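Local coordinates for spectinomycin phosphotransferase (Legionella pneumophila, PDB 3I1A), which probably transfers a phosphate group from a nucleotide to the antibiotic spectinomycin, a kinase-like reaction that confers resistance to the drug, at residues I66-D71 against H129-P134; S156-I161 against S176-N181; R241-I246 against Y262-Y267. All blocks are in the same frame, centred on the assembly; numbering follows the deposited sequence. Where two conformers were deposited one is given.

Interaction 1: I66-D71 against H129-P134; sequences IRLLHD and HETSVP
Leu-68 carries this contact: its forked end pushes from helix 61-71 into the bend of the chain at Thr-131 to Pro-134. Chi1 of 173° puts CG anti to the backbone N, on the loop side, and the methyls beyond it meet Thr-131 and Pro-134 tip to tip. Leu-68 CG lies 4.1 Å from Thr-131 CG2, the methyl branch. Leu-68 CD1 stands 3.9 Å from Ser-132 O, a backbone carbonyl. The same Leu-68 CD1 is 4.0 Å from Pro-134 CD on the proline ring. Leu-68 CD2 touches that ring carbon too and lies 4.5 Å from Val-133 CG1. Nothing polar crosses between the segments; the fit is all van der Waals.

The packing thins away from that leucine. Leu-69 only grazes the loop, its CD2 coming 4.2 Å from Thr-131 OG1, a hydroxyl engaged with Gln-127 O at the end of the preceding helix. Toward solvent, Ser-132 and Pro-134 are exposed. His-70 lies apart from the contact and meets Phe-79 edge-to-face.

The contact sets the helix that follows strand 48-55 in the kinase-like N-terminal part against the loop joining helix 115-129 to helix 135-138, where Pro-134 is the N-cap residue. Strand 207-209 touches both segments: Leu-208 meets Leu-69 and Val-133.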
loop_
_atom_site.group_PDB
_atom_site.type_symbol
_atom_site.label_atom_id
_atom_site.label_comp_id
_atom_site.label_asym_id
_atom_site.label_seq_id
_atom_site.Cartn_x
_atom_site.Cartn_y
_atom_site.Cartn_z
ATOM N N ILE A 66 -3.148 10.515 -9.168
ATOM C CA ILE A 66 -1.811 11.093 -9.294
ATOM C C ILE A 66 -1.960 12.457 -9.954
ATOM O O ILE A 66 -1.311 13.420 -9.544
ATOM C CB ILE A 66 -0.880 10.201 -10.179
ATOM C CG1 ILE A 66 -0.503 8.921 -9.426
ATOM C CG2 ILE A 66 0.376 10.967 -10.576
ATOM C CD1 ILE A 66 0.209 9.168 -8.123
ATOM N N ARG A 67 -2.823 12.539 -10.967
ATOM C CA ARG A 67 -3.044 13.816 -11.651
ATOM C C ARG A 67 -3.695 14.822 -10.700
ATOM O O ARG A 67 -3.281 15.983 -10.623
ATOM C CB ARG A 67 -3.931 13.634 -12.888
ATOM C CG ARG A 67 -4.175 14.949 -13.607
ATOM C CD ARG A 67 -5.553 15.027 -14.198
ATOM N NE ARG A 67 -6.543 15.612 -13.292
ATOM C CZ ARG A 67 -7.413 14.920 -12.554
ATOM N NH1 ARG A 67 -7.429 13.587 -12.595
ATOM N NH2 ARG A 67 -8.286 15.568 -11.790
ATOM N N LEU A 68 -4.703 14.386 -9.949
ATOM C CA LEU A 68 -5.365 15.296 -9.014
ATOM C C LEU A 68 -4.365 15.847 -7.993
ATOM O O LEU A 68 -4.356 17.044 -7.729
ATOM C CB LEU A 68 -6.516 14.574 -8.297
ATOM C CG LEU A 68 -7.225 15.328 -7.170
ATOM C CD1 LEU A 68 -7.884 16.576 -7.690
ATOM C CD2 LEU A 68 -8.262 14.414 -6.542
ATOM N N LEU A 69 -3.514 14.986 -7.434
ATOM C CA LEU A 69 -2.519 15.458 -6.466
ATOM C C LEU A 69 -1.506 16.387 -7.158
ATOM O O LEU A 69 -1.082 17.394 -6.589
ATOM C CB LEU A 69 -1.795 14.261 -5.815
ATOM C CG LEU A 69 -2.736 13.335 -5.029
ATOM C CD1 LEU A 69 -1.979 12.114 -4.520
ATOM C CD2 LEU A 69 -3.408 14.094 -3.887
ATOM N N HIS A 70 -1.126 16.037 -8.385
ATOM C CA HIS A 70 -0.168 16.836 -9.142
ATOM C C HIS A 70 -0.691 18.255 -9.324
ATOM O O HIS A 70 -0.002 19.228 -8.990
ATOM C CB HIS A 70 0.096 16.169 -10.497
ATOM C CG HIS A 70 0.998 16.951 -11.405
ATOM N ND1 HIS A 70 0.530 17.921 -12.265
ATOM C CD2 HIS A 70 2.339 16.908 -11.580
ATOM C CE1 HIS A 70 1.546 18.444 -12.929
ATOM N NE2 HIS A 70 2.655 17.846 -12.532
ATOM N N ASP A 71 -1.912 18.368 -9.843
ATOM C CA ASP A 71 -2.529 19.682 -10.086
ATOM C C ASP A 71 -2.860 20.408 -8.796
ATOM O O ASP A 71 -2.953 21.638 -8.773
ATOM C CB ASP A 71 -3.807 19.542 -10.929
ATOM C CG ASP A 71 -3.521 19.142 -12.367
ATOM O OD1 ASP A 71 -2.337 18.967 -12.731
ATOM O OD2 ASP A 71 -4.485 18.998 -13.148
ATOM N N HIS A 129 -5.330 14.487 2.724
ATOM C CA HIS A 129 -6.646 14.344 3.328
ATOM C C HIS A 129 -7.539 15.563 3.117
ATOM O O HIS A 129 -8.753 15.439 3.139
ATOM C CB HIS A 129 -6.518 14.066 4.832
ATOM C CG HIS A 129 -5.885 12.745 5.136
ATOM N ND1 HIS A 129 -5.478 12.382 6.400
ATOM C CD2 HIS A 129 -5.635 11.680 4.340
ATOM C CE1 HIS A 129 -5.005 11.145 6.370
ATOM N NE2 HIS A 129 -5.089 10.697 5.129
ATOM N N GLU A 130 -6.957 16.734 2.915
ATOM C CA GLU A 130 -7.789 17.906 2.715
ATOM C C GLU A 130 -8.075 18.194 1.252
ATOM O O GLU A 130 -8.808 19.141 0.940
ATOM C CB GLU A 130 -7.140 19.134 3.354
ATOM C CG GLU A 130 -6.988 19.011 4.857
ATOM C CD GLU A 130 -6.855 20.351 5.537
ATOM O OE1 GLU A 130 -6.091 21.190 5.034
ATOM O OE2 GLU A 130 -7.507 20.559 6.578
ATOM N N THR A 131 -7.514 17.382 0.359
ATOM C CA THR A 131 -7.695 17.590 -1.064
ATOM C C THR A 131 -9.145 17.392 -1.498
ATOM O O THR A 131 -9.748 16.364 -1.208
ATOM C CB THR A 131 -6.763 16.664 -1.869
ATOM O OG1 THR A 131 -5.406 17.055 -1.633
ATOM C CG2 THR A 131 -7.027 16.800 -3.369
ATOM N N SER A 132 -9.697 18.392 -2.177
ATOM C CA SER A 132 -11.069 18.311 -2.657
ATOM C C SER A 132 -11.121 17.326 -3.816
ATOM O O SER A 132 -10.349 17.430 -4.769
ATOM C CB SER A 132 -11.553 19.690 -3.116
ATOM O OG SER A 132 -12.883 19.617 -3.588
ATOM N N VAL A 133 -12.023 16.358 -3.729
ATOM C CA VAL A 133 -12.141 15.354 -4.773
ATOM C C VAL A 133 -13.355 15.646 -5.661
ATOM O O VAL A 133 -14.487 15.720 -5.176
ATOM C CB VAL A 133 -12.273 13.937 -4.159
ATOM C CG1 VAL A 133 -12.260 12.868 -5.275
ATOM C CG2 VAL A 133 -11.116 13.689 -3.164
ATOM N N PRO A 134 -13.121 15.867 -6.967
ATOM C CA PRO A 134 -14.232 16.146 -7.878
ATOM C C PRO A 134 -15.194 14.952 -7.861
ATOM O O PRO A 134 -14.781 13.798 -7.716
ATOM C CB PRO A 134 -13.535 16.320 -9.223
ATOM C CG PRO A 134 -12.209 16.901 -8.834
ATOM C CD PRO A 134 -11.832 16.008 -7.665
#

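Interaction 2: S156-I161 against S176-N181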
loop_
_atom_site.group_PDB
_atom_site.type_symbol
_atom_site.label_atom_id
_atom_site.label_comp_id
_atom_site.label_asym_id
_atom_site.label_seq_id
_atom_site.Cartn_x
_atom_site.Cartn_y
_atom_site.Cartn_z
ATOM N N SER A 156 -13.716 -18.886 9.432
ATOM C CA SER A 156 -13.796 -20.172 8.743
ATOM C C SER A 156 -12.572 -21.019 9.075
ATOM O O SER A 156 -12.618 -22.242 8.940
ATOM C CB SER A 156 -13.905 -19.994 7.226
ATOM O OG SER A 156 -12.689 -19.519 6.664
ATOM N N PHE A 157 -11.483 -20.386 9.517
ATOM C CA PHE A 157 -10.264 -21.132 9.870
ATOM C C PHE A 157 -10.406 -21.894 11.181
ATOM O O PHE A 157 -9.780 -22.936 11.362
ATOM C CB PHE A 157 -9.035 -20.214 10.045
ATOM C CG PHE A 157 -8.570 -19.512 8.788
ATOM C CD1 PHE A 157 -9.059 -19.860 7.524
ATOM C CD2 PHE A 157 -7.609 -18.509 8.882
ATOM C CE1 PHE A 157 -8.597 -19.221 6.388
ATOM C CE2 PHE A 157 -7.138 -17.860 7.735
ATOM C CZ PHE A 157 -7.632 -18.217 6.491
ATOM N N TYR A 158 -11.214 -21.366 12.102
ATOM C CA TYR A 158 -11.384 -21.969 13.419
ATOM C C TYR A 158 -11.495 -23.490 13.441
ATOM O O TYR A 158 -10.767 -24.164 14.172
ATOM C CB TYR A 158 -12.604 -21.355 14.115
ATOM C CG TYR A 158 -12.430 -19.876 14.446
ATOM C CD1 TYR A 158 -13.528 -19.100 14.812
ATOM C CD2 TYR A 158 -11.170 -19.267 14.422
ATOM C CE1 TYR A 158 -13.385 -17.752 15.151
ATOM C CE2 TYR A 158 -11.007 -17.914 14.761
ATOM C CZ TYR A 158 -12.121 -17.163 15.127
ATOM O OH TYR A 158 -11.978 -15.835 15.500
ATOM N N ASN A 159 -12.394 -24.022 12.632
ATOM C CA ASN A 159 -12.581 -25.458 12.623
ATOM C C ASN A 159 -11.506 -26.222 11.858
ATOM O O ASN A 159 -11.353 -27.426 12.051
ATOM C CB ASN A 159 -13.978 -25.805 12.093
ATOM C CG ASN A 159 -15.079 -25.410 13.067
ATOM O OD1 ASN A 159 -14.830 -25.224 14.257
ATOM N ND2 ASN A 159 -16.301 -25.292 12.565
ATOM N N GLN A 160 -10.766 -25.529 10.995
ATOM C CA GLN A 160 -9.710 -26.168 10.215
ATOM C C GLN A 160 -8.415 -26.380 11.015
ATOM O O GLN A 160 -7.539 -27.125 10.594
ATOM C CB GLN A 160 -9.402 -25.329 8.973
ATOM C CG GLN A 160 -10.596 -25.042 8.088
ATOM C CD GLN A 160 -10.195 -24.241 6.870
ATOM O OE1 GLN A 160 -9.303 -24.654 6.119
ATOM N NE2 GLN A 160 -10.835 -23.081 6.672
ATOM N N ILE A 161 -8.292 -25.731 12.166
ATOM C CA ILE A 161 -7.091 -25.866 12.975
ATOM C C ILE A 161 -6.946 -27.267 13.587
ATOM O O ILE A 161 -5.922 -27.594 14.179
ATOM C CB ILE A 161 -7.064 -24.788 14.096
ATOM C CG1 ILE A 161 -7.141 -23.393 13.465
ATOM C CG2 ILE A 161 -5.775 -24.889 14.922
ATOM C CD1 ILE A 161 -6.143 -23.187 12.303
ATOM N N SER A 176 -0.221 -25.219 14.718
ATOM C CA SER A 176 0.331 -25.202 16.066
ATOM C C SER A 176 0.469 -23.770 16.558
ATOM O O SER A 176 0.115 -23.452 17.696
ATOM C CB SER A 176 1.710 -25.872 16.097
ATOM O OG SER A 176 1.608 -27.267 15.883
ATOM N N PHE A 177 0.984 -22.906 15.688
ATOM C CA PHE A 177 1.186 -21.507 16.035
ATOM C C PHE A 177 -0.166 -20.819 16.244
ATOM O O PHE A 177 -0.323 -20.007 17.150
ATOM C CB PHE A 177 1.951 -20.759 14.933
ATOM C CG PHE A 177 2.314 -19.350 15.315
ATOM C CD1 PHE A 177 3.445 -19.085 16.072
ATOM C CD2 PHE A 177 1.477 -18.292 14.972
ATOM C CE1 PHE A 177 3.742 -17.779 16.486
ATOM C CE2 PHE A 177 1.758 -16.995 15.374
ATOM C CZ PHE A 177 2.893 -16.735 16.134
ATOM N N PHE A 178 -1.122 -21.125 15.378
ATOM C CA PHE A 178 -2.475 -20.529 15.473
ATOM C C PHE A 178 -3.079 -20.939 16.811
ATOM O O PHE A 178 -3.589 -20.123 17.588
ATOM C CB PHE A 178 -3.352 -21.075 14.343
ATOM C CG PHE A 178 -4.619 -20.282 14.093
ATOM C CD1 PHE A 178 -4.723 -19.447 12.972
ATOM C CD2 PHE A 178 -5.709 -20.383 14.962
ATOM C CE1 PHE A 178 -5.896 -18.726 12.710
ATOM C CE2 PHE A 178 -6.892 -19.665 14.713
ATOM C CZ PHE A 178 -6.983 -18.835 13.581
ATOM N N ASN A 179 -3.014 -22.231 17.085
ATOM C CA ASN A 179 -3.553 -22.727 18.325
ATOM C C ASN A 179 -2.871 -22.045 19.532
ATOM O O ASN A 179 -3.555 -21.640 20.489
ATOM C CB ASN A 179 -3.396 -24.249 18.338
ATOM C CG ASN A 179 -4.052 -24.893 19.532
ATOM O OD1 ASN A 179 -3.376 -25.276 20.486
ATOM N ND2 ASN A 179 -5.375 -25.006 19.495
ATOM N N GLN A 180 -1.545 -21.883 19.491
ATOM C CA GLN A 180 -0.825 -21.263 20.600
ATOM C C GLN A 180 -1.181 -19.785 20.778
ATOM O O GLN A 180 -1.029 -19.238 21.862
ATOM C CB GLN A 180 0.699 -21.389 20.417
ATOM C CG GLN A 180 1.164 -22.815 20.209
ATOM C CD GLN A 180 2.618 -22.907 19.766
ATOM O OE1 GLN A 180 3.103 -22.072 18.997
ATOM N NE2 GLN A 180 3.318 -23.932 20.244
ATOM N N ASN A 181 -1.643 -19.151 19.709
ATOM C CA ASN A 181 -2.010 -17.728 19.746
ATOM C C ASN A 181 -3.506 -17.539 19.464
ATOM O O ASN A 181 -3.939 -16.486 18.969
ATOM C CB ASN A 181 -1.184 -16.969 18.702
ATOM C CG ASN A 181 0.276 -16.953 19.034
ATOM O OD1 ASN A 181 0.754 -16.079 19.761
ATOM N ND2 ASN A 181 1.007 -17.947 18.524
#
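Ile-161 lies over one face of the Phe-178 ring, the two side chains crossing at about a right angle. Its CD1 sits 4.0 Å from the ring centroid and 20° off the normal, a CH-pi contact displaced toward the rim on the CG side, and CG1 comes within 3.7 Å of Phe-178 CD2. The other branch, Ile-161 CG2, touches Asn-179 CB at 4.2 Å. Two aromatic rings meet the far end of Phe-178: Phe-157 CD2 is 4.2 Å from Phe-178 CE1, and Tyr-158 CD2 is 4.3 Å from Phe-178 CZ. Tyr-158 and Phe-178 meet rim to rim near both planes, whereas Phe-157 offers its edge.

Phe-178 has its CG anti to the backbone N (chi1 -164°), which carries CG toward the other segment. The opposing chain is only loosely helical after Phe-157. There Phe-157 O accepts from Gln-160 N, and Gln-160 NE2 reaches back to Ser-156 O at 3.0 Å, the donor standing above the carbonyl plane. At the end of the partner helix Asn-181 ND2 bonds to Phe-177 O at 2.8 Å and also lies over the centre of the Phe-177 ring.

The contact joins the ends of helices 149-157 and 169-180 in the all-helical part of the C-terminal lobe of this kinase-like fold, far from the nucleotide and magnesium sites. Helix 274-297 packs against Phe-157, helix 182-198 touches Phe-178 through Ile-185, and His-186 stacks on Tyr-158.

Interaction 3: R241-I246 against Y262-Y267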
loop_
_atom_site.group_PDB
_atom_site.type_symbol
_atom_site.label_atom_id
_atom_site.label_comp_id
_atom_site.label_asym_id
_atom_site.label_seq_id
_atom_site.Cartn_x
_atom_site.Cartn_y
_atom_site.Cartn_z
ATOM N N ARG A 241 -7.999 5.708 8.474
ATOM C CA ARG A 241 -7.551 4.643 7.563
ATOM C C ARG A 241 -6.040 4.808 7.331
ATOM O O ARG A 241 -5.292 3.818 7.197
ATOM C CB ARG A 241 -8.277 4.787 6.236
ATOM C CG ARG A 241 -7.642 4.051 5.063
ATOM C CD ARG A 241 -7.887 2.559 5.136
ATOM N NE ARG A 241 -6.896 1.905 5.991
ATOM C CZ ARG A 241 -6.804 0.590 6.107
ATOM N NH1 ARG A 241 -7.639 -0.191 5.422
ATOM N NH2 ARG A 241 -5.891 0.058 6.918
ATOM N N ASP A 242 -5.597 6.059 7.228
ATOM C CA ASP A 242 -4.177 6.327 7.061
ATOM C C ASP A 242 -3.465 6.603 8.395
ATOM O O ASP A 242 -2.317 6.174 8.609
ATOM C CB ASP A 242 -3.937 7.536 6.131
ATOM C CG ASP A 242 -4.213 7.219 4.679
ATOM O OD1 ASP A 242 -4.305 6.023 4.328
ATOM O OD2 ASP A 242 -4.307 8.172 3.882
ATOM N N LEU A 243 -4.126 7.307 9.308
ATOM C CA LEU A 243 -3.462 7.638 10.562
ATOM C C LEU A 243 -3.071 6.430 11.417
ATOM O O LEU A 243 -2.143 6.524 12.217
ATOM C CB LEU A 243 -4.322 8.627 11.381
ATOM C CG LEU A 243 -4.490 9.983 10.673
ATOM C CD1 LEU A 243 -5.294 10.987 11.565
ATOM C CD2 LEU A 243 -3.111 10.552 10.345
ATOM N N MET A 244 -3.758 5.306 11.232
ATOM C CA MET A 244 -3.485 4.116 12.023
ATOM C C MET A 244 -2.049 3.626 11.863
ATOM O O MET A 244 -1.521 2.936 12.738
ATOM C CB MET A 244 -4.448 2.993 11.638
ATOM C CG MET A 244 -4.300 2.508 10.211
ATOM S SD MET A 244 -4.398 0.675 10.064
ATOM C CE MET A 244 -2.625 0.267 10.349
ATOM N N PHE A 245 -1.419 3.996 10.761
ATOM C CA PHE A 245 -0.048 3.563 10.510
ATOM C C PHE A 245 0.988 4.324 11.337
ATOM O O PHE A 245 2.085 3.815 11.586
ATOM C CB PHE A 245 0.274 3.708 9.023
ATOM C CG PHE A 245 -0.459 2.713 8.154
ATOM C CD1 PHE A 245 -1.684 3.042 7.566
ATOM C CD2 PHE A 245 0.047 1.428 7.968
ATOM C CE1 PHE A 245 -2.395 2.099 6.806
ATOM C CE2 PHE A 245 -0.665 0.481 7.203
ATOM C CZ PHE A 245 -1.875 0.818 6.629
ATOM N N ILE A 246 0.651 5.538 11.777
ATOM C CA ILE A 246 1.604 6.336 12.561
ATOM C C ILE A 246 1.602 5.724 13.950
ATOM O O ILE A 246 0.600 5.783 14.664
ATOM C CB ILE A 246 1.174 7.825 12.577
ATOM C CG1 ILE A 246 0.941 8.303 11.128
ATOM C CG2 ILE A 246 2.234 8.683 13.283
ATOM C CD1 ILE A 246 2.158 8.173 10.183
ATOM N N TYR A 262 6.326 14.000 16.242
ATOM C CA TYR A 262 6.802 14.737 15.079
ATOM C C TYR A 262 5.744 14.695 13.968
ATOM O O TYR A 262 5.454 15.710 13.302
ATOM C CB TYR A 262 8.118 14.122 14.560
ATOM C CG TYR A 262 9.250 14.020 15.564
ATOM C CD1 TYR A 262 10.365 13.204 15.305
ATOM C CD2 TYR A 262 9.215 14.722 16.770
ATOM C CE1 TYR A 262 11.414 13.094 16.231
ATOM C CE2 TYR A 262 10.266 14.618 17.707
ATOM C CZ TYR A 262 11.353 13.805 17.431
ATOM O OH TYR A 262 12.370 13.689 18.365
ATOM N N PHE A 263 5.163 13.517 13.757
ATOM C CA PHE A 263 4.137 13.405 12.731
ATOM C C PHE A 263 3.000 14.394 12.969
ATOM O O PHE A 263 2.653 15.160 12.067
ATOM C CB PHE A 263 3.541 12.002 12.673
ATOM C CG PHE A 263 2.410 11.876 11.677
ATOM C CD1 PHE A 263 2.671 11.628 10.328
ATOM C CD2 PHE A 263 1.081 12.090 12.079
ATOM C CE1 PHE A 263 1.644 11.595 9.393
ATOM C CE2 PHE A 263 0.041 12.060 11.142
ATOM C CZ PHE A 263 0.325 11.811 9.801
ATOM N N TYR A 264 2.430 14.393 14.171
ATOM C CA TYR A 264 1.316 15.297 14.433
ATOM C C TYR A 264 1.680 16.753 14.484
ATOM O O TYR A 264 0.824 17.625 14.279
ATOM C CB TYR A 264 0.553 14.851 15.669
ATOM C CG TYR A 264 -0.338 13.683 15.334
ATOM C CD1 TYR A 264 0.040 12.372 15.618
ATOM C CD2 TYR A 264 -1.551 13.892 14.667
ATOM C CE1 TYR A 264 -0.765 11.300 15.250
ATOM C CE2 TYR A 264 -2.355 12.833 14.293
ATOM C CZ TYR A 264 -1.967 11.547 14.585
ATOM O OH TYR A 264 -2.795 10.520 14.233
ATOM N N GLU A 265 2.939 17.053 14.773
ATOM C CA GLU A 265 3.324 18.450 14.722
ATOM C C GLU A 265 3.153 18.906 13.255
ATOM O O GLU A 265 2.810 20.058 12.974
ATOM C CB GLU A 265 4.782 18.642 15.159
ATOM C CG GLU A 265 5.148 20.118 15.236
ATOM C CD GLU A 265 6.566 20.351 15.707
ATOM O OE1 GLU A 265 7.015 19.588 16.600
ATOM O OE2 GLU A 265 7.216 21.299 15.193
ATOM N N GLY A 266 3.382 17.995 12.307
ATOM C CA GLY A 266 3.226 18.343 10.908
ATOM C C GLY A 266 1.793 18.224 10.411
ATOM O O GLY A 266 1.327 19.040 9.631
ATOM N N TYR A 267 1.093 17.197 10.874
ATOM C CA TYR A 267 -0.284 16.948 10.450
ATOM C C TYR A 267 -1.246 18.005 11.028
ATOM O O TYR A 267 -2.217 18.405 10.376
ATOM C CB TYR A 267 -0.676 15.545 10.909
ATOM C CG TYR A 267 -1.958 15.025 10.296
ATOM C CD1 TYR A 267 -1.987 14.550 8.984
ATOM C CD2 TYR A 267 -3.141 15.022 11.032
ATOM C CE1 TYR A 267 -3.196 14.086 8.412
ATOM C CE2 TYR A 267 -4.335 14.564 10.481
ATOM C CZ TYR A 267 -4.357 14.106 9.171
ATOM O OH TYR A 267 -5.565 13.724 8.618
HETATM O O HOH W 1 -2.214 7.886 14.702
#
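Ile-246 and Phe-263 meet through their first torsions: chi1 of -52° sets Ile-246 CG1 anti to its carbonyl carbon, which puts Ile-246 CG1 on the side where the Phe-263 ring lies, and chi1 of 176° sets Phe-263 CG anti to its backbone N. This is the helical lobe of the kinase-like fold, where the type I turn Leu-243 to Ile-246 packs on helix 257-267. Ile-246 CG1 stands 3.6 Å from the Phe-263 centroid and 3° off the normal, a CH-pi contact over the ring centre. Ile-246 CD1 comes to 3.5 Å from Phe-263 CD1, and Ile-246 CG2 leans on the CB and CG end of the same residue.

Leu-243 touches three rings. Its CD2 is 3.6 Å from Phe-263 CE2 and also lies over the Tyr-267 face, 4.0 Å from that centroid. CD1 meets Tyr-264 at the edge, near its plane, by the hydroxyl. The rings brace one another too, Phe-263 CD2 lying over the centre of the Tyr-264 ring.

Leu-121 and Leu-125 of helix 115-129 also touch Phe-263, and Tyr-267 has its polar partner in His-129 of that helix. Across the segments themselves there is no direct hydrogen bond; one water bridges them, donating to Leu-243 O at 2.8 Å and lying 2.7 Å from Tyr-264 OH in the plane of the tyrosine ring.

In the fold
Along the chain the three contacts close one after another: interaction 1, then interaction 2, then interaction 3. Interactions 1 and 3, with centres about 19 Å apart, are physically joined through His-129 at the end of helix 115-129: ND1 pairs with Tyr-267 OH and NE2 with Asp-242 OD2. Strand 207-209 also borders both. Leu-69 and Ile-246 each lie about 11 Å, side chain to side chain, from a magnesium-binding residue, Asp-230 and Asn-217 respectively; no magnesium is bound in this model. Interaction 2 stands apart, its centre about 43 Å from interaction 1 and 34 Å from interaction 3, although helix 274-297 runs between it and interaction 3, touching both.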